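Local coordinates for peptidase M42 (Thaumarchaeota archaeon SCGC AB-539-E09, PDB 5DS0) that removes amino acids from the N-termini of peptides as a metal-dependent TET aminopeptidase of the M42 family, at the interface of chains A and B and the interface of chains A and C. Sequence-based numbering; all coordinates share one arbitrary frame. Chains: chain A/B/C, Peptidase M42.

Contact 1 and contact 2 lie on different faces of chain A, their C-alpha centres about 48 Å apart. They share no residues. Contact 1 belongs to a two-fold interface with chain B and uses the short 3-10 helix 93-95 and the loop after helix 124-127. Contact 2 belongs to an interface with chain C that is not an exact two-fold, and uses loop 310-312, the C-terminal residue and the turn joining strands 40-43 and 49-53, with the start of helix 24-34 nearby. One subunit can therefore hold two neighbours at once. Repeated, such contacts help close the twelve-subunit assembly, as expected for a TET particle.

Contact 1: the interface of chains A and B. Residues chain A 97, 127-131; chain B 92, 94, 130.
The side-chain amide of B:Gln94 lies against the backbone of A:Lys129 to A:Val131 and bonds to it at both ends. Its carbonyl oxygen, B:Gln94 OE1, accepts from A:Val131 N at 3.1 Å. That bond is nearly straight, 169° at the hydrogen, and the N-H sits in the amide plane on a lone pair of OE1. The amide nitrogen, B:Gln94 NE2, donates to A:Lys129 O at 3.0 Å. The acceptor lies close to the plane of the B:Gln94 amide, but NE2 stands above the carbonyl plane of A:Lys129. Two bonds from opposite ends fix the turn of the amide about its last torsion. The chain gets there by leaving with CG anti to the carbonyl carbon (chi1 -57°) and running extended. An alanine in place of B:Gln94 would probably leave A:Lys129 O and A:Val131 N without these partners and open a gap beside A:Val131.

Apolar groups pack beside the amide. B:Trp92 turns the outer end of its six-membered ring to chain A. B:Trp92 CH2 meets A:Val131 CG2 at 3.8 Å, the two side chains crossing at about a right angle. B:Trp92 CZ3 meets A:Leu97 CD1 at 3.9 Å, at a slant. Within chain B, the CB of B:Gln94 sits over the centre of one face of the B:Trp92 indole, 3.7 Å above the ring plane, which should steady both residues. A:Leu97 also lays its CB against B:Gln94 O at 3.3 Å. B:Ile130 reaches the backbone of chain A, with CG1 at 4.1 Å from A:Ile130 CA. The same residue of both chains thus meets near the two-fold axis. A:Arg127 and A:Lys128 are poorly ordered.

Each contact recurs with the chains exchanged. The patch helps join two subunits into a symmetric pair, probably the dimer from which the TET particle is built.

Contact 2: the interface of chains A and C. Residues chain A 310-312, 359; chain C 24, 44-46.
The backbone nitrogen of C:Lys45 donates a hydrogen bond to A:Ala310 O at 3.0 Å, with 163° at the hydrogen. The donor is tilted 26° from the carbonyl plane. The same carbonyl oxygen, A:Ala310 O, also touches carbon, C:Asp44 CB at 3.5 Å.

Beyond the backbone, the C:Lys45 side chain slides between two parts of chain A. A:Gly311 O lies on one side, 3.6 Å from C:Lys45 CD. A:Thr359 lies on the other, its methyl CG2 3.6 Å from C:Lys45 CA. The threonine places that methyl anti to its backbone N, and its side chain meets the lysine at a slant. The lysine stem runs extended beyond CG (chi2 -160°), which carries its methylenes past A:Gly311 O and the A:Thr359 methyl. C:Leu46 adds a small apolar contact, CD1 to A:Gly311 CA at 3.7 Å.

Further out, C:Asp44 OD1 may weakly accept from C:Leu46 N and steady the turn. C:Arg24, at the start of helix 24-34, brings NH2 to 4.2 Å from A:Thr359 CA. Its guanidinium could attract the C-terminal carboxylate at longer range.

A:Thr359 is the last residue of the chain, so the C-terminus itself takes part in this packing. The patch joins chains A and C, which probably belong to neighbouring dimers of the particle, and is likely to contribute to closing the dodecamer.

Contact 1: the interface of chains A and B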
ATOM      1  N   LEU A  97      -6.751  27.081  -9.402  1.00 29.47           N
ATOM      2  CA  LEU A  97      -7.438  26.729 -10.638  1.00 29.79           C
ATOM      3  C   LEU A  97      -8.709  27.537 -10.870  1.00 30.28           C
ATOM      4  O   LEU A  97      -9.541  27.691  -9.967  1.00 30.87           O
ATOM      5  CB  LEU A  97      -7.801  25.251 -10.665  1.00 30.28           C
ATOM      6  CG  LEU A  97      -6.699  24.323 -11.127  1.00 30.93           C
ATOM      7  CD1 LEU A  97      -7.239  22.906 -11.259  1.00 31.84           C
ATOM      8  CD2 LEU A  97      -6.113  24.769 -12.458  1.00 31.00           C
ATOM      9  N   ARG A 127      -7.163  11.630 -12.105  1.00100.37           N
ATOM     10  CA  ARG A 127      -8.208  12.645 -11.912  1.00 91.75           C
ATOM     11  C   ARG A 127      -8.461  12.962 -10.434  1.00 87.10           C
ATOM     12  O   ARG A 127      -8.772  14.100 -10.079  1.00 84.67           O
ATOM     13  CB  ARG A 127      -9.517  12.191 -12.551  1.00 93.56           C
ATOM     14  CG  ARG A 127      -9.430  11.950 -14.047  1.00 95.77           C
ATOM     15  CD  ARG A 127     -10.806  11.871 -14.698  1.00 98.70           C
ATOM     16  NE  ARG A 127     -10.690  11.472 -16.101  1.00100.35           N
ATOM     17  CZ  ARG A 127     -10.887  10.246 -16.583  1.00 99.04           C
ATOM     18  NH1 ARG A 127     -11.236   9.237 -15.796  1.00 99.52           N
ATOM     19  NH2 ARG A 127     -10.739  10.035 -17.883  1.00 98.96           N
ATOM     20  N   LYS A 128      -8.344  11.944  -9.579  1.00 85.17           N
ATOM     21  CA  LYS A 128      -8.478  12.128  -8.120  1.00 81.78           C
ATOM     22  C   LYS A 128      -7.239  12.790  -7.501  1.00 74.68           C
ATOM     23  O   LYS A 128      -7.269  13.150  -6.333  1.00 72.41           O
ATOM     24  CB  LYS A 128      -8.822  10.812  -7.382  1.00 85.47           C
ATOM     25  CG  LYS A 128      -7.744   9.736  -7.489  1.00 87.30           C
ATOM     26  CD  LYS A 128      -8.079   8.445  -6.801  1.00 88.09           C
ATOM     27  CE  LYS A 128      -7.201   7.297  -7.243  1.00 89.06           C
ATOM     28  NZ  LYS A 128      -7.910   6.007  -7.446  1.00 88.93           N
ATOM     29  N   LYS A 129      -6.159  12.930  -8.274  1.00 68.18           N
ATOM     30  CA  LYS A 129      -4.940  13.581  -7.793  1.00 63.02           C
ATOM     31  C   LYS A 129      -5.068  15.092  -7.816  1.00 56.02           C
ATOM     32  O   LYS A 129      -5.612  15.661  -8.747  1.00 51.42           O
ATOM     33  CB  LYS A 129      -3.727  13.183  -8.642  1.00 65.95           C
ATOM     34  CG  LYS A 129      -2.694  12.367  -7.879  1.00 69.59           C
ATOM     35  CD  LYS A 129      -1.837  11.490  -8.785  1.00 73.13           C
ATOM     36  CE  LYS A 129      -0.663  10.777  -8.018  1.00 74.56           C
ATOM     37  NZ  LYS A 129       0.603  10.492  -8.771  1.00 75.17           N
ATOM     38  N   ILE A 130      -4.541  15.740  -6.788  1.00 53.09           N
ATOM     39  CA  ILE A 130      -4.492  17.198  -6.740  1.00 50.78           C
ATOM     40  C   ILE A 130      -3.636  17.687  -7.885  1.00 46.70           C
ATOM     41  O   ILE A 130      -2.618  17.079  -8.185  1.00 46.59           O
ATOM     42  CB  ILE A 130      -3.938  17.663  -5.381  1.00 52.85           C
ATOM     43  CG1 ILE A 130      -4.250  19.095  -4.939  1.00 54.95           C
ATOM     44  CG2 ILE A 130      -2.437  17.488  -5.299  1.00 54.52           C
ATOM     45  CD1 ILE A 130      -3.966  19.218  -3.443  1.00 57.85           C
ATOM     46  N   VAL A 131      -4.046  18.766  -8.532  1.00 42.90           N
ATOM     47  CA  VAL A 131      -3.206  19.399  -9.539  1.00 41.24           C
ATOM     48  C   VAL A 131      -2.200  20.318  -8.842  1.00 41.69           C
ATOM     49  O   VAL A 131      -2.589  21.254  -8.127  1.00 41.47           O
ATOM     50  CB  VAL A 131      -4.040  20.200 -10.549  1.00 39.61           C
ATOM     51  CG1 VAL A 131      -3.144  20.824 -11.607  1.00 38.78           C
ATOM     52  CG2 VAL A 131      -5.096  19.320 -11.190  1.00 39.67           C
TER
ATOM     53  N   TRP B  92     -16.078  20.262 -11.532  1.00 30.92           N
ATOM     54  CA  TRP B  92     -14.852  19.703 -10.992  1.00 30.76           C
ATOM     55  C   TRP B  92     -14.522  20.415  -9.670  1.00 30.35           C
ATOM     56  O   TRP B  92     -14.407  21.636  -9.643  1.00 29.77           O
ATOM     57  CB  TRP B  92     -13.724  19.905 -11.993  1.00 30.65           C
ATOM     58  CG  TRP B  92     -12.467  19.210 -11.668  1.00 30.79           C
ATOM     59  CD1 TRP B  92     -12.310  18.130 -10.848  1.00 31.30           C
ATOM     60  CD2 TRP B  92     -11.175  19.514 -12.197  1.00 31.00           C
ATOM     61  NE1 TRP B  92     -10.989  17.756 -10.815  1.00 32.32           N
ATOM     62  CE2 TRP B  92     -10.271  18.585 -11.643  1.00 32.03           C
ATOM     63  CE3 TRP B  92     -10.690  20.477 -13.087  1.00 30.77           C
ATOM     64  CZ2 TRP B  92      -8.907  18.585 -11.963  1.00 32.11           C
ATOM     65  CZ3 TRP B  92      -9.346  20.484 -13.395  1.00 31.06           C
ATOM     66  CH2 TRP B  92      -8.468  19.542 -12.836  1.00 31.77           C
ATOM     67  N   GLN B  94     -11.856  20.870  -8.074  1.00 28.79           N
ATOM     68  CA  GLN B  94     -10.598  21.619  -8.051  1.00 28.23           C
ATOM     69  C   GLN B  94     -10.639  23.059  -8.587  1.00 27.33           C
ATOM     70  O   GLN B  94      -9.718  23.836  -8.342  1.00 27.14           O
ATOM     71  CB  GLN B  94      -9.525  20.820  -8.759  1.00 28.66           C
ATOM     72  CG  GLN B  94      -9.338  19.452  -8.130  1.00 29.41           C
ATOM     73  CD  GLN B  94      -7.922  18.918  -8.270  1.00 29.91           C
ATOM     74  OE1 GLN B  94      -6.956  19.644  -8.062  1.00 29.70           O
ATOM     75  NE2 GLN B  94      -7.798  17.640  -8.605  1.00 30.75           N
ATOM     76  N   ILE B 130      -7.214  16.114  -1.725  1.00 53.54           N
ATOM     77  CA  ILE B 130      -8.131  17.019  -2.397  1.00 49.51           C
ATOM     78  C   ILE B 130      -9.230  17.378  -1.460  1.00 45.60           C
ATOM     79  O   ILE B 130      -9.725  16.506  -0.787  1.00 46.90           O
ATOM     80  CB  ILE B 130      -8.849  16.319  -3.589  1.00 50.33           C
ATOM     81  CG1 ILE B 130      -8.098  16.586  -4.857  1.00 51.36           C
ATOM     82  CG2 ILE B 130     -10.304  16.784  -3.827  1.00 50.82           C
ATOM     83  CD1 ILE B 130      -8.579  15.698  -5.976  1.00 52.40           C
TER

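Contact 2: the interface of chains A and C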
ATOM      1  N   ALA A 310      21.229  45.637  18.355  1.00 50.91           N
ATOM      2  CA  ALA A 310      21.296  45.000  19.670  1.00 50.21           C
ATOM      3  C   ALA A 310      19.939  44.417  20.088  1.00 48.28           C
ATOM      4  O   ALA A 310      19.792  43.866  21.180  1.00 47.59           O
ATOM      5  CB  ALA A 310      21.776  46.008  20.708  1.00 51.17           C
ATOM      6  N   GLY A 311      18.948  44.552  19.216  1.00 46.89           N
ATOM      7  CA  GLY A 311      17.609  44.075  19.489  1.00 45.19           C
ATOM      8  C   GLY A 311      16.662  45.240  19.567  1.00 43.90           C
ATOM      9  O   GLY A 311      17.076  46.377  19.797  1.00 46.14           O
ATOM     10  N   CYS A 312      15.385  44.952  19.395  1.00 41.40           N
ATOM     11  CA  CYS A 312      14.363  45.970  19.466  1.00 40.54           C
ATOM     12  C   CYS A 312      13.080  45.331  19.981  1.00 38.96           C
ATOM     13  O   CYS A 312      12.571  44.426  19.351  1.00 38.71           O
ATOM     14  CB  CYS A 312      14.139  46.563  18.086  1.00 40.07           C
ATOM     15  SG  CYS A 312      12.721  47.672  18.001  1.00 40.58           S
ATOM     16  N   THR A 359      13.162  46.831  28.622  1.00 54.80           N
ATOM     17  CA  THR A 359      14.408  46.098  28.492  1.00 56.95           C
ATOM     18  C   THR A 359      15.150  46.122  29.828  1.00 59.90           C
ATOM     19  O   THR A 359      14.630  46.564  30.848  1.00 61.99           O
ATOM     20  CB  THR A 359      15.258  46.742  27.381  1.00 58.27           C
ATOM     21  OG1 THR A 359      14.545  46.653  26.145  1.00 56.83           O
ATOM     22  CG2 THR A 359      16.618  46.066  27.212  1.00 62.17           C
ATOM     23  OXT THR A 359      16.294  45.698  29.951  1.00 62.93           O
TER
ATOM     24  N   ARG C  24      14.517  35.527  32.114  1.00 41.88           N
ATOM     25  CA  ARG C  24      14.935  36.559  33.053  1.00 43.72           C
ATOM     26  C   ARG C  24      15.319  36.026  34.442  1.00 43.91           C
ATOM     27  O   ARG C  24      16.322  36.465  34.999  1.00 44.03           O
ATOM     28  CB  ARG C  24      13.874  37.659  33.160  1.00 44.40           C
ATOM     29  CG  ARG C  24      13.728  38.445  31.867  1.00 44.98           C
ATOM     30  CD  ARG C  24      12.869  39.690  32.037  1.00 45.90           C
ATOM     31  NE  ARG C  24      13.005  40.608  30.908  1.00 46.44           N
ATOM     32  CZ  ARG C  24      12.411  41.795  30.821  1.00 46.70           C
ATOM     33  NH1 ARG C  24      11.632  42.222  31.799  1.00 47.46           N
ATOM     34  NH2 ARG C  24      12.592  42.559  29.748  1.00 47.08           N
ATOM     35  N   ASP C  44      22.070  42.782  25.894  1.00 57.00           N
ATOM     36  CA  ASP C  44      21.346  43.105  24.671  1.00 56.02           C
ATOM     37  C   ASP C  44      19.874  43.289  25.046  1.00 54.57           C
ATOM     38  O   ASP C  44      19.462  43.008  26.179  1.00 53.78           O
ATOM     39  CB  ASP C  44      21.615  42.089  23.527  1.00 55.99           C
ATOM     40  CG  ASP C  44      20.960  40.729  23.738  1.00 56.94           C
ATOM     41  OD1 ASP C  44      20.063  40.592  24.601  1.00 61.14           O
ATOM     42  OD2 ASP C  44      21.358  39.768  23.039  1.00 54.50           O
ATOM     43  N   LYS C  45      19.091  43.801  24.112  1.00 54.76           N
ATOM     44  CA  LYS C  45      17.707  44.136  24.402  1.00 54.24           C
ATOM     45  C   LYS C  45      16.780  42.934  24.329  1.00 52.14           C
ATOM     46  O   LYS C  45      15.619  43.024  24.683  1.00 51.47           O
ATOM     47  CB  LYS C  45      17.241  45.247  23.474  1.00 56.66           C
ATOM     48  CG  LYS C  45      18.080  46.512  23.618  1.00 57.63           C
ATOM     49  CD  LYS C  45      17.354  47.730  23.081  1.00 59.05           C
ATOM     50  CE  LYS C  45      18.213  48.969  23.181  1.00 60.31           C
ATOM     51  NZ  LYS C  45      17.545  50.094  22.475  1.00 62.35           N
ATOM     52  N   LEU C  46      17.298  41.800  23.884  1.00 52.17           N
ATOM     53  CA  LEU C  46      16.541  40.552  23.931  1.00 52.35           C
ATOM     54  C   LEU C  46      16.590  39.889  25.304  1.00 50.40           C
ATOM     55  O   LEU C  46      15.740  39.070  25.620  1.00 49.13           O
ATOM     56  CB  LEU C  46      17.048  39.582  22.866  1.00 53.76           C
ATOM     57  CG  LEU C  46      16.336  39.640  21.507  1.00 55.01           C
ATOM     58  CD1 LEU C  46      16.141  41.063  21.015  1.00 55.83           C
ATOM     59  CD2 LEU C  46      17.093  38.825  20.464  1.00 54.94           C
TER